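Local atomic coordinates of manganese lipoxygenase (Gaeumannomyces graminis, PDB entry 5FX8), a protein that oxidises linoleic and alpha-linolenic acids with molecular oxygen at a catalytic manganese centre, giving 11S- and 13R-hydroperoxy fatty acids. Residues Thr307-His312 with Asp433-Gln437; Leu318-Met322 with Val470-Thr474; Phe411-Phe415 with Tyr568-Asn572; Val416-Ala422 with Arg460-Val464. Numbering follows the deposited sequence.

Interaction 1. Residues Thr307-His312 with Asp433-Gln437; sequences TLSDRH and DYELQ. With NAG (2-acetamido-2-deoxy-beta-D-glucopyranose), chain E.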
loop_
_atom_site.group_PDB
_atom_site.type_symbol
_atom_site.label_atom_id
_atom_site.label_comp_id
_atom_site.label_asym_id
_atom_site.label_seq_id
_atom_site.Cartn_x
_atom_site.Cartn_y
_atom_site.Cartn_z
ATOM N N THR A 307 12.492 24.478 -8.013
ATOM C CA THR A 307 12.087 25.885 -8.040
ATOM C C THR A 307 11.811 26.470 -6.657
ATOM O O THR A 307 12.143 27.626 -6.401
ATOM C CB THR A 307 10.828 26.086 -8.894
ATOM O OG1 THR A 307 9.831 25.122 -8.522
ATOM C CG2 THR A 307 11.117 26.023 -10.376
ATOM N N LEU A 308 11.164 25.709 -5.779
ATOM C CA LEU A 308 10.949 26.143 -4.410
ATOM C C LEU A 308 12.191 25.876 -3.580
ATOM O O LEU A 308 12.871 24.859 -3.753
ATOM C CB LEU A 308 9.777 25.415 -3.766
ATOM C CG LEU A 308 8.492 25.304 -4.542
ATOM C CD1 LEU A 308 7.517 24.488 -3.765
ATOM C CD2 LEU A 308 7.981 26.670 -4.753
ATOM N N SER A 309 12.465 26.786 -2.657
ATOM C CA SER A 309 13.567 26.588 -1.741
ATOM C C SER A 309 13.278 25.394 -0.852
ATOM O O SER A 309 12.130 25.065 -0.574
ATOM C CB SER A 309 13.766 27.839 -0.890
ATOM O OG SER A 309 14.773 27.677 0.083
ATOM N N ASP A 310 14.327 24.749 -0.387
ATOM C CA ASP A 310 14.103 23.755 0.631
ATOM C C ASP A 310 13.439 24.351 1.879
ATOM O O ASP A 310 12.758 23.625 2.610
ATOM C CB ASP A 310 15.423 23.069 0.946
ATOM C CG ASP A 310 15.875 22.103 -0.159
ATOM O OD1 ASP A 310 15.056 21.590 -0.981
ATOM O OD2 ASP A 310 17.085 21.823 -0.181
ATOM N N ARG A 311 13.576 25.655 2.126
ATOM C CA ARG A 311 12.961 26.273 3.301
ATOM C C ARG A 311 11.571 26.817 3.032
ATOM O O ARG A 311 10.955 27.355 3.940
ATOM C CB ARG A 311 13.855 27.384 3.858
ATOM C CG ARG A 311 15.235 26.893 4.221
ATOM C CD ARG A 311 16.088 27.955 4.899
ATOM N NE ARG A 311 16.627 28.992 4.013
ATOM C CZ ARG A 311 16.316 30.282 4.093
ATOM N NH1 ARG A 311 15.455 30.709 5.005
ATOM N NH2 ARG A 311 16.862 31.149 3.259
ATOM N N HIS A 312 11.066 26.664 1.840
ATOM C CA HIS A 312 9.703 27.053 1.519
ATOM C C HIS A 312 8.693 26.112 2.174
ATOM O O HIS A 312 8.831 24.892 2.068
ATOM C CB HIS A 312 9.527 27.032 0.032
ATOM C CG HIS A 312 8.353 27.804 -0.440
ATOM N ND1 HIS A 312 7.067 27.479 -0.098
ATOM C CD2 HIS A 312 8.267 28.886 -1.235
ATOM C CE1 HIS A 312 6.236 28.326 -0.664
ATOM N NE2 HIS A 312 6.941 29.192 -1.358
ATOM N N ASP A 433 5.386 35.704 -4.448
ATOM C CA ASP A 433 6.190 34.517 -4.123
ATOM C C ASP A 433 6.758 33.989 -5.439
ATOM O O ASP A 433 6.157 33.154 -6.109
ATOM C CB ASP A 433 5.331 33.472 -3.404
ATOM C CG ASP A 433 6.088 32.210 -3.018
ATOM O OD1 ASP A 433 7.180 31.979 -3.531
ATOM O OD2 ASP A 433 5.573 31.415 -2.207
ATOM N N TYR A 434 7.933 34.496 -5.820
ATOM C CA TYR A 434 8.508 34.129 -7.103
ATOM C C TYR A 434 8.873 32.653 -7.153
ATOM O O TYR A 434 8.873 32.064 -8.237
ATOM C CB TYR A 434 9.718 35.016 -7.430
ATOM C CG TYR A 434 10.815 34.980 -6.399
ATOM C CD1 TYR A 434 11.769 33.993 -6.418
ATOM C CD2 TYR A 434 10.881 35.929 -5.400
ATOM C CE1 TYR A 434 12.734 33.960 -5.496
ATOM C CE2 TYR A 434 11.837 35.896 -4.483
ATOM C CZ TYR A 434 12.768 34.920 -4.527
ATOM O OH TYR A 434 13.741 34.912 -3.565
ATOM N N GLU A 435 9.114 32.025 -6.003
ATOM C CA GLU A 435 9.351 30.585 -6.006
ATOM C C GLU A 435 8.097 29.821 -6.411
ATOM O O GLU A 435 8.168 28.929 -7.256
ATOM C CB GLU A 435 9.868 30.134 -4.640
ATOM C CG GLU A 435 11.260 30.655 -4.338
ATOM C CD GLU A 435 11.776 30.296 -2.973
ATOM O OE1 GLU A 435 11.086 29.638 -2.202
ATOM O OE2 GLU A 435 12.900 30.703 -2.656
ATOM N N LEU A 436 6.937 30.161 -5.838
ATOM C CA LEU A 436 5.699 29.500 -6.238
ATOM C C LEU A 436 5.397 29.719 -7.713
ATOM O O LEU A 436 5.032 28.779 -8.436
ATOM C CB LEU A 436 4.534 30.008 -5.399
ATOM C CG LEU A 436 3.197 29.363 -5.728
ATOM C CD1 LEU A 436 3.177 27.996 -5.145
ATOM C CD2 LEU A 436 2.155 30.188 -5.106
ATOM N N GLN A 437 5.534 30.957 -8.173
ATOM C CA GLN A 437 5.282 31.263 -9.575
ATOM C C GLN A 437 6.269 30.553 -10.482
ATOM O O GLN A 437 5.915 30.135 -11.586
ATOM C CB GLN A 437 5.340 32.772 -9.801
ATOM C CG GLN A 437 4.308 33.602 -9.033
ATOM C CD GLN A 437 2.835 33.119 -9.098
ATOM O OE1 GLN A 437 2.329 32.687 -10.124
ATOM N NE2 GLN A 437 2.148 33.252 -7.991
HETATM C C1 NAG E . 15.945 35.876 -6.345
HETATM C C2 NAG E . 16.319 37.360 -6.452
HETATM C C3 NAG E . 15.133 38.180 -6.967
HETATM C C4 NAG E . 14.565 37.566 -8.236
HETATM C C5 NAG E . 14.239 36.107 -7.977
HETATM C C6 NAG E . 13.720 35.387 -9.185
HETATM C C7 NAG E . 17.988 38.286 -4.892
HETATM C C8 NAG E . 18.214 38.820 -3.504
HETATM N N2 NAG E . 16.747 37.876 -5.163
HETATM O O3 NAG E . 15.517 39.538 -7.167
HETATM O O4 NAG E . 13.368 38.229 -8.620
HETATM O O5 NAG E . 15.428 35.427 -7.572
HETATM O O6 NAG E . 14.702 35.390 -10.206
HETATM O O7 NAG E . 18.881 38.229 -5.718
#

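Interaction 2. Residues Leu318-Met322 with Val470-Thr474; sequences LNRLM and VAWIT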
loop_
_atom_site.group_PDB
_atom_site.type_symbol
_atom_site.label_atom_id
_atom_site.label_comp_id
_atom_site.label_asym_id
_atom_site.label_seq_id
_atom_site.Cartn_x
_atom_site.Cartn_y
_atom_site.Cartn_z
ATOM N N LEU A 318 5.142 19.141 0.421
ATOM C CA LEU A 318 5.243 18.253 -0.727
ATOM C C LEU A 318 6.236 17.129 -0.467
ATOM O O LEU A 318 5.955 15.969 -0.773
ATOM C CB LEU A 318 5.629 19.029 -1.977
ATOM C CG LEU A 318 4.535 19.861 -2.626
ATOM C CD1 LEU A 318 5.123 20.526 -3.805
ATOM C CD2 LEU A 318 3.387 19.042 -3.057
ATOM N N ASN A 319 7.388 17.449 0.124
ATOM C CA ASN A 319 8.321 16.396 0.513
ATOM C C ASN A 319 7.665 15.396 1.424
ATOM O O ASN A 319 7.865 14.193 1.274
ATOM C CB ASN A 319 9.547 16.963 1.206
ATOM C CG ASN A 319 10.504 17.462 0.249
ATOM O OD1 ASN A 319 10.389 17.116 -0.906
ATOM N ND2 ASN A 319 11.416 18.319 0.663
ATOM N N ARG A 320 6.906 15.872 2.397
ATOM C CA ARG A 320 6.233 14.936 3.281
ATOM C C ARG A 320 5.293 14.017 2.512
ATOM O O ARG A 320 5.280 12.812 2.742
ATOM C CB ARG A 320 5.480 15.691 4.365
ATOM C CG ARG A 320 4.606 14.792 5.173
ATOM C CD ARG A 320 5.434 14.122 6.188
ATOM N NE ARG A 320 4.662 13.400 7.172
ATOM C CZ ARG A 320 5.195 12.635 8.110
ATOM N NH1 ARG A 320 6.503 12.513 8.203
ATOM N NH2 ARG A 320 4.421 12.027 8.975
ATOM N N LEU A 321 4.502 14.563 1.594
ATOM C CA LEU A 321 3.538 13.717 0.896
ATOM C C LEU A 321 4.207 12.773 -0.103
ATOM O O LEU A 321 3.643 11.733 -0.426
ATOM C CB LEU A 321 2.502 14.570 0.165
ATOM C CG LEU A 321 1.552 15.465 0.937
ATOM C CD1 LEU A 321 0.990 16.402 -0.049
ATOM C CD2 LEU A 321 0.477 14.650 1.521
ATOM N N MET A 322 5.380 13.131 -0.624
ATOM C CA MET A 322 6.120 12.315 -1.567
ATOM C C MET A 322 7.181 11.472 -0.882
ATOM O O MET A 322 8.165 11.085 -1.522
ATOM C CB MET A 322 6.772 13.197 -2.617
ATOM C CG MET A 322 5.832 13.988 -3.444
ATOM S SD MET A 322 4.752 12.969 -4.384
ATOM C CE MET A 322 3.370 13.496 -3.485
ATOM N N VAL A 470 -2.785 16.689 -4.501
ATOM C CA VAL A 470 -1.631 15.841 -4.253
ATOM C C VAL A 470 -1.853 15.001 -3.007
ATOM O O VAL A 470 -1.680 13.778 -3.033
ATOM C CB VAL A 470 -0.326 16.641 -4.158
ATOM C CG1 VAL A 470 0.760 15.679 -3.797
ATOM C CG2 VAL A 470 -0.002 17.280 -5.464
ATOM N N ALA A 471 -2.267 15.631 -1.902
ATOM C CA ALA A 471 -2.502 14.835 -0.707
ATOM C C ALA A 471 -3.552 13.763 -0.967
ATOM O O ALA A 471 -3.459 12.663 -0.425
ATOM C CB ALA A 471 -2.890 15.725 0.473
ATOM N N TRP A 472 -4.533 14.053 -1.826
ATOM C CA TRP A 472 -5.622 13.126 -2.077
ATOM C C TRP A 472 -5.130 11.927 -2.882
ATOM O O TRP A 472 -5.530 10.792 -2.622
ATOM C CB TRP A 472 -6.783 13.858 -2.781
ATOM C CG TRP A 472 -7.605 12.938 -3.609
ATOM C CD1 TRP A 472 -7.612 12.854 -4.966
ATOM C CD2 TRP A 472 -8.467 11.890 -3.139
ATOM N NE1 TRP A 472 -8.428 11.837 -5.368
ATOM C CE2 TRP A 472 -8.960 11.225 -4.265
ATOM C CE3 TRP A 472 -8.856 11.446 -1.876
ATOM C CZ2 TRP A 472 -9.825 10.160 -4.167
ATOM C CZ3 TRP A 472 -9.711 10.387 -1.791
ATOM C CH2 TRP A 472 -10.178 9.751 -2.916
ATOM N N ILE A 473 -4.216 12.152 -3.818
ATOM C CA ILE A 473 -3.586 11.043 -4.513
ATOM C C ILE A 473 -2.766 10.198 -3.551
ATOM O O ILE A 473 -2.891 8.970 -3.521
ATOM C CB ILE A 473 -2.734 11.566 -5.674
ATOM C CG1 ILE A 473 -3.629 12.088 -6.776
ATOM C CG2 ILE A 473 -1.851 10.476 -6.245
ATOM C CD1 ILE A 473 -2.848 12.920 -7.736
ATOM N N THR A 474 -1.926 10.818 -2.743
ATOM C CA THR A 474 -1.050 9.924 -2.007
ATOM C C THR A 474 -1.743 9.279 -0.826
ATOM O O THR A 474 -1.320 8.213 -0.388
ATOM C CB THR A 474 0.240 10.625 -1.547
ATOM O OG1 THR A 474 -0.020 11.528 -0.471
ATOM C CG2 THR A 474 0.850 11.360 -2.684
#

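Interaction 3. Residues Phe411-Phe415 with Tyr568-Asn572; sequences FMQAF and YAAAN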
loop_
_atom_site.group_PDB
_atom_site.type_symbol
_atom_site.label_atom_id
_atom_site.label_comp_id
_atom_site.label_asym_id
_atom_site.label_seq_id
_atom_site.Cartn_x
_atom_site.Cartn_y
_atom_site.Cartn_z
ATOM N N PHE A 411 -7.659 21.332 5.845
ATOM C CA PHE A 411 -6.283 21.529 6.281
ATOM C C PHE A 411 -5.509 22.396 5.301
ATOM O O PHE A 411 -4.762 23.282 5.711
ATOM C CB PHE A 411 -5.551 20.211 6.471
ATOM C CG PHE A 411 -4.099 20.390 6.754
ATOM C CD1 PHE A 411 -3.180 20.472 5.725
ATOM C CD2 PHE A 411 -3.654 20.505 8.044
ATOM C CE1 PHE A 411 -1.881 20.662 5.980
ATOM C CE2 PHE A 411 -2.340 20.680 8.304
ATOM C CZ PHE A 411 -1.454 20.772 7.270
ATOM N N MET A 412 -5.624 22.124 4.007
ATOM C CA MET A 412 -4.786 22.848 3.070
ATOM C C MET A 412 -5.164 24.308 3.050
ATOM O O MET A 412 -4.306 25.174 2.899
ATOM C CB MET A 412 -4.874 22.245 1.670
ATOM C CG MET A 412 -4.161 20.947 1.509
ATOM S SD MET A 412 -2.414 20.978 1.946
ATOM C CE MET A 412 -1.993 19.294 1.542
ATOM N N GLN A 413 -6.448 24.594 3.189
ATOM C CA GLN A 413 -6.904 25.974 3.254
ATOM C C GLN A 413 -6.310 26.675 4.459
ATOM O O GLN A 413 -5.793 27.787 4.350
ATOM C CB GLN A 413 -8.422 26.021 3.301
ATOM C CG GLN A 413 -8.965 27.426 3.170
ATOM C CD GLN A 413 -8.935 27.941 1.740
ATOM O OE1 GLN A 413 -9.619 27.401 0.870
ATOM N NE2 GLN A 413 -8.152 28.992 1.490
ATOM N N ALA A 414 -6.332 26.022 5.615
ATOM C CA ALA A 414 -5.725 26.675 6.763
ATOM C C ALA A 414 -4.213 26.785 6.611
ATOM O O ALA A 414 -3.622 27.751 7.083
ATOM C CB ALA A 414 -6.098 25.954 8.047
ATOM N N PHE A 415 -3.574 25.832 5.939
ATOM C CA PHE A 415 -2.131 25.888 5.755
ATOM C C PHE A 415 -1.735 27.040 4.845
ATOM O O PHE A 415 -0.765 27.749 5.126
ATOM C CB PHE A 415 -1.629 24.547 5.209
ATOM C CG PHE A 415 -0.236 24.591 4.669
ATOM C CD1 PHE A 415 0.834 24.844 5.493
ATOM C CD2 PHE A 415 0.004 24.373 3.340
ATOM C CE1 PHE A 415 2.095 24.898 5.009
ATOM C CE2 PHE A 415 1.295 24.407 2.843
ATOM C CZ PHE A 415 2.332 24.675 3.680
ATOM N N TYR A 568 -0.097 26.274 11.269
ATOM C CA TYR A 568 0.120 24.922 10.766
ATOM C C TYR A 568 -0.288 23.885 11.806
ATOM O O TYR A 568 -0.961 22.903 11.478
ATOM C CB TYR A 568 1.576 24.721 10.335
ATOM C CG TYR A 568 1.829 23.356 9.753
ATOM C CD1 TYR A 568 2.044 22.280 10.584
ATOM C CD2 TYR A 568 1.829 23.134 8.378
ATOM C CE1 TYR A 568 2.231 21.028 10.085
ATOM C CE2 TYR A 568 2.021 21.874 7.870
ATOM C CZ TYR A 568 2.225 20.830 8.741
ATOM O OH TYR A 568 2.437 19.555 8.326
ATOM N N ALA A 569 0.081 24.097 13.075
ATOM C CA ALA A 569 -0.190 23.082 14.086
ATOM C C ALA A 569 -1.666 23.032 14.455
ATOM O O ALA A 569 -2.194 21.960 14.787
ATOM C CB ALA A 569 0.671 23.321 15.315
ATOM N N ALA A 570 -2.355 24.167 14.370
ATOM C CA ALA A 570 -3.792 24.151 14.591
ATOM C C ALA A 570 -4.509 23.445 13.449
ATOM O O ALA A 570 -5.470 22.700 13.677
ATOM C CB ALA A 570 -4.309 25.577 14.767
ATOM N N ALA A 571 -4.064 23.665 12.205
ATOM C CA ALA A 571 -4.690 22.939 11.103
ATOM C C ALA A 571 -4.413 21.450 11.220
ATOM O O ALA A 571 -5.279 20.625 10.920
ATOM C CB ALA A 571 -4.227 23.478 9.752
ATOM N N ASN A 572 -3.230 21.097 11.715
ATOM C CA ASN A 572 -2.896 19.701 11.918
ATOM C C ASN A 572 -3.784 19.050 12.960
ATOM O O ASN A 572 -4.206 17.907 12.784
ATOM C CB ASN A 572 -1.445 19.545 12.330
ATOM C CG ASN A 572 -1.098 18.103 12.593
ATOM O OD1 ASN A 572 -1.238 17.271 11.711
ATOM N ND2 ASN A 572 -0.653 17.795 13.792
#

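Interaction 4. Residues Val416-Ala422 with Arg460-Val464; sequences VDSTYGA and RAQLV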
loop_
_atom_site.group_PDB
_atom_site.type_symbol
_atom_site.label_atom_id
_atom_site.label_comp_id
_atom_site.label_asym_id
_atom_site.label_seq_id
_atom_site.Cartn_x
_atom_site.Cartn_y
_atom_site.Cartn_z
ATOM N N VAL A 416 -2.480 27.244 3.760
ATOM C CA VAL A 416 -2.185 28.326 2.832
ATOM C C VAL A 416 -2.468 29.665 3.482
ATOM O O VAL A 416 -1.652 30.587 3.394
ATOM C CB VAL A 416 -2.971 28.148 1.521
ATOM C CG1 VAL A 416 -2.816 29.353 0.617
ATOM C CG2 VAL A 416 -2.475 26.957 0.805
ATOM N N ASP A 417 -3.601 29.781 4.186
ATOM C CA ASP A 417 -3.872 31.021 4.904
ATOM C C ASP A 417 -2.807 31.294 5.961
ATOM O O ASP A 417 -2.389 32.434 6.143
ATOM C CB ASP A 417 -5.260 30.992 5.538
ATOM C CG ASP A 417 -6.399 31.040 4.516
ATOM O OD1 ASP A 417 -6.236 31.528 3.370
ATOM O OD2 ASP A 417 -7.487 30.566 4.892
ATOM N N SER A 418 -2.329 30.265 6.644
ATOM C CA SER A 418 -1.288 30.495 7.638
ATOM C C SER A 418 0.015 30.963 6.991
ATOM O O SER A 418 0.736 31.795 7.552
ATOM C CB SER A 418 -1.075 29.226 8.457
ATOM O OG SER A 418 0.194 29.220 9.107
ATOM N N THR A 419 0.333 30.451 5.810
ATOM C CA THR A 419 1.594 30.813 5.174
ATOM C C THR A 419 1.558 32.202 4.557
ATOM O O THR A 419 2.552 32.924 4.596
ATOM C CB THR A 419 1.920 29.768 4.117
ATOM O OG1 THR A 419 2.095 28.528 4.772
ATOM C CG2 THR A 419 3.149 30.128 3.332
ATOM N N TYR A 420 0.435 32.573 3.964
ATOM C CA TYR A 420 0.320 33.798 3.202
ATOM C C TYR A 420 -0.483 34.884 3.898
ATOM O O TYR A 420 -0.500 36.017 3.414
ATOM C CB TYR A 420 -0.310 33.497 1.848
ATOM C CG TYR A 420 0.567 32.659 0.981
ATOM C CD1 TYR A 420 1.555 33.242 0.229
ATOM C CD2 TYR A 420 0.403 31.279 0.907
ATOM C CE1 TYR A 420 2.358 32.496 -0.570
ATOM C CE2 TYR A 420 1.206 30.515 0.116
ATOM C CZ TYR A 420 2.188 31.135 -0.626
ATOM O OH TYR A 420 3.020 30.423 -1.432
ATOM N N GLY A 421 -1.195 34.547 4.965
ATOM C CA GLY A 421 -1.795 35.487 5.884
ATOM C C GLY A 421 -2.919 36.375 5.414
ATOM O O GLY A 421 -2.774 37.598 5.490
ATOM N N ALA A 422 -4.041 35.820 4.961
ATOM C CA ALA A 422 -5.209 36.676 4.710
ATOM C C ALA A 422 -6.469 35.841 4.544
ATOM O O ALA A 422 -6.687 34.891 5.297
ATOM C CB ALA A 422 -5.019 37.581 3.482
ATOM N N ARG A 460 -5.456 32.047 -4.164
ATOM C CA ARG A 460 -5.225 30.998 -3.171
ATOM C C ARG A 460 -5.969 29.707 -3.492
ATOM O O ARG A 460 -5.441 28.617 -3.268
ATOM C CB ARG A 460 -5.663 31.458 -1.791
ATOM C CG ARG A 460 -4.930 32.605 -1.273
ATOM C CD ARG A 460 -5.644 33.199 -0.113
ATOM N NE ARG A 460 -4.854 34.275 0.444
ATOM C CZ ARG A 460 -4.369 34.236 1.671
ATOM N NH1 ARG A 460 -4.647 33.187 2.425
ATOM N NH2 ARG A 460 -3.627 35.227 2.143
ATOM N N ALA A 461 -7.220 29.803 -3.950
ATOM C CA ALA A 461 -7.981 28.594 -4.231
ATOM C C ALA A 461 -7.246 27.670 -5.189
ATOM O O ALA A 461 -7.433 26.455 -5.137
ATOM C CB ALA A 461 -9.351 28.949 -4.800
ATOM N N GLN A 462 -6.415 28.221 -6.072
ATOM C CA GLN A 462 -5.702 27.383 -7.029
ATOM C C GLN A 462 -4.608 26.593 -6.340
ATOM O O GLN A 462 -4.493 25.376 -6.525
ATOM C CB GLN A 462 -5.112 28.231 -8.149
ATOM C CG GLN A 462 -6.137 28.768 -9.086
ATOM C CD GLN A 462 -5.537 29.581 -10.184
ATOM O OE1 GLN A 462 -5.286 30.769 -10.018
ATOM N NE2 GLN A 462 -5.300 28.946 -11.325
ATOM N N LEU A 463 -3.794 27.272 -5.542
ATOM C CA LEU A 463 -2.795 26.563 -4.779
ATOM C C LEU A 463 -3.441 25.512 -3.880
ATOM O O LEU A 463 -2.935 24.392 -3.767
ATOM C CB LEU A 463 -1.969 27.564 -3.979
ATOM C CG LEU A 463 -0.876 26.882 -3.178
ATOM C CD1 LEU A 463 0.025 26.156 -4.134
ATOM C CD2 LEU A 463 -0.114 27.839 -2.330
ATOM N N VAL A 464 -4.568 25.847 -3.254
ATOM C CA VAL A 464 -5.242 24.900 -2.373
ATOM C C VAL A 464 -5.727 23.688 -3.161
ATOM O O VAL A 464 -5.705 22.559 -2.658
ATOM C CB VAL A 464 -6.391 25.598 -1.614
ATOM C CG1 VAL A 464 -7.250 24.620 -0.884
ATOM C CG2 VAL A 464 -5.845 26.566 -0.633
#

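Interaction 1. Residues Thr307-His312 with Asp433-Gln437
A His-carboxylate hydrogen bond ties the loop between helices 268-305 and 313-321 to the N-terminal end of helix 434-444. His312 NE2 donates to Asp433 OD2 at 2.7 Å, with an N-H...acceptor angle of 157°. Both residues are N-caps: His312 ND1 accepts from Val314 N, so the imidazole is satisfied at both nitrogens, while Asp433 OD1 accepts from Leu436 N at 2.9 Å. Asp433 OD2 takes a second hydrogen bond from Tyr420 OH. Glu435 reaches across to the same loop, where Ser309 N gives OE1 a weak bond at 3.2 Å; the stronger partner of this carboxylate is Arg59 of helix 56-69, in a salt bridge with OE2. Some of the loop's polar groups are satisfied within it: a type I turn returns His312 N to Ser309 O at 3.1 Å, and an ST turn directs Arg311 N to Ser309 OG, also 3.1 Å. Asp310 OD1 and Leu308 O both meet Lys66, and Arg311 pairs with Asp53. Thr307 OG1 bonds back to the carbonyls of Ala303 and Ala304. Leu308 CD2 lies 3.9 Å from Glu435 CB. Tyr434, whose CA-to-CB bond points away from the loop, has NAG C5 over one ring face, 3.6 Å from CD1.

Interaction 2. Residues Leu318-Met322 with Val470-Thr474
Leu318, on the last turns of helix 313-321, makes the lightest apolar contact, its CD2 standing 4.3 Å from Val470 CG1 of helix 460-481. One turn later Leu321 aims its CA-to-CB bond at the partner helix and has the most surface covered of its segment (71 Å²). Its CD1 lies 3.8 Å from Val470 CG1 and its CD2 3.7 Å from Ala471 CB; the small alanine accompanies a CA-to-CA separation of 6.3 Å between Leu321 and Ala471. Met322, the first residue to leave helical geometry, still closes the helix through Met322 N to Leu318 O at 2.9 Å. Its CE sits 3.4 Å from both Val470 CG1 and Thr474 CG2, filling the space between them. The polar end of Thr474 is engaged by another partner, OG1 bonding to Phe614 O near the C terminus. This is helix-helix packing in the lipoxygenase core close to the metal site, the Thr474 side chain being about 10 Å from the manganese ion at nearest atoms: helix 460-481 also carries the manganese ligand His478 and, just past its end, Asn482.

Interaction 3. Residues Phe411-Phe415 with Tyr568-Asn572
Three aromatic side chains cluster between two nearly antiparallel helices, and Tyr568 meets both phenylalanines with its plane almost perpendicular to theirs. With Phe411 the geometry is T-shaped: the edge of Phe411 faces the Tyr568 ring, with centroids 5.5 Å apart, planes at 88° and Phe411 CZ 3.7 Å from Tyr568 CE2. Phe415, one helical turn on, lies at 5.8 Å between centroids and 86° between planes, but the approach is oblique; Phe415 CD1 comes within 3.5 Å of Tyr568 CD2. The segment axes run at 170° to each other and approach to 8.8 Å, a close spacing that matches the small residues between them: Ala414 CB and Ala571 CB are 3.5 Å apart. This antiparallel helix pair joins helix 396-420 to helix 566-587 within the largely helical lipoxygenase fold, away from the manganese site. Ala571 points toward the partner helix and buries 67 Å², and the rim of the Phe411 ring passes beside it, with CD2 3.5 Å from Ala571 CB and 3.3 Å from Ala571 O. That carbonyl lies near the ring plane. Tyr568 OH is hydrogen-bonded to Phe555 O, and Phe555 also stacks on Phe411. Val317 of helix 313-321 also touches both Phe415 and Tyr568, extending the apolar cluster beyond the two helices.

Interaction 4. Residues Val416-Ala422 with Arg460-Val464
Val416, Leu463 and Val464 form the apolar centre of a helix-helix crossing between helices 396-420 and 460-481 of the lipoxygenase fold. Val416 CG2 lies 3.7 Å from Val464 CG2 and 4.0 Å from Leu463 CD2. The short axes stay 11.2 Å apart at their closest and cross at 125°, so side chains rather than backbones fill the gap. One turn after Val416, Tyr420 widens the apolar patch, its CE2 3.9 Å from Leu463 CD2, while its hydroxyl is hydrogen-bonded to Asp433. Farther out, the extended Arg460 side chain runs across to the end of helix 396-420, where Gly421 leaves helical geometry with positive phi. Tyr420 CB lies over one guanidinium face and Ala422 C over the opposite one. Ala422 N, only 2.9 Å from Arg460 NH2, is a second donor and forms no bond with it. The charge is matched twice: Arg460 NE pairs with Asp427, and within the two segments a short salt bridge joins Asp417 OD1 to Arg460 NH1 at 2.5 Å.

From the N terminus, the first segment met is 307-312, which opens interaction 1. Segment 318-322 follows and opens interaction 2; helix 396-420 then supplies 411-415 and 416-422 in succession. Interaction 1 closes at 433-437, after 120 intervening residues, then interaction 4 at 460-464, interaction 2 at 470-474 and interaction 3 last, at 568-572. Interaction 4 lies wholly within the spans of interactions 2 and 3, while interactions 1, 2 and 3 cross one another and 4 crosses 1. Met412 CE to Ala471 CB, 3.8 Å, joins 3 and 2. Helices 396-420 and 460-481 supply segments to interactions 2, 3 and 4, and interaction 1 touches them through Tyr420 and Leu463.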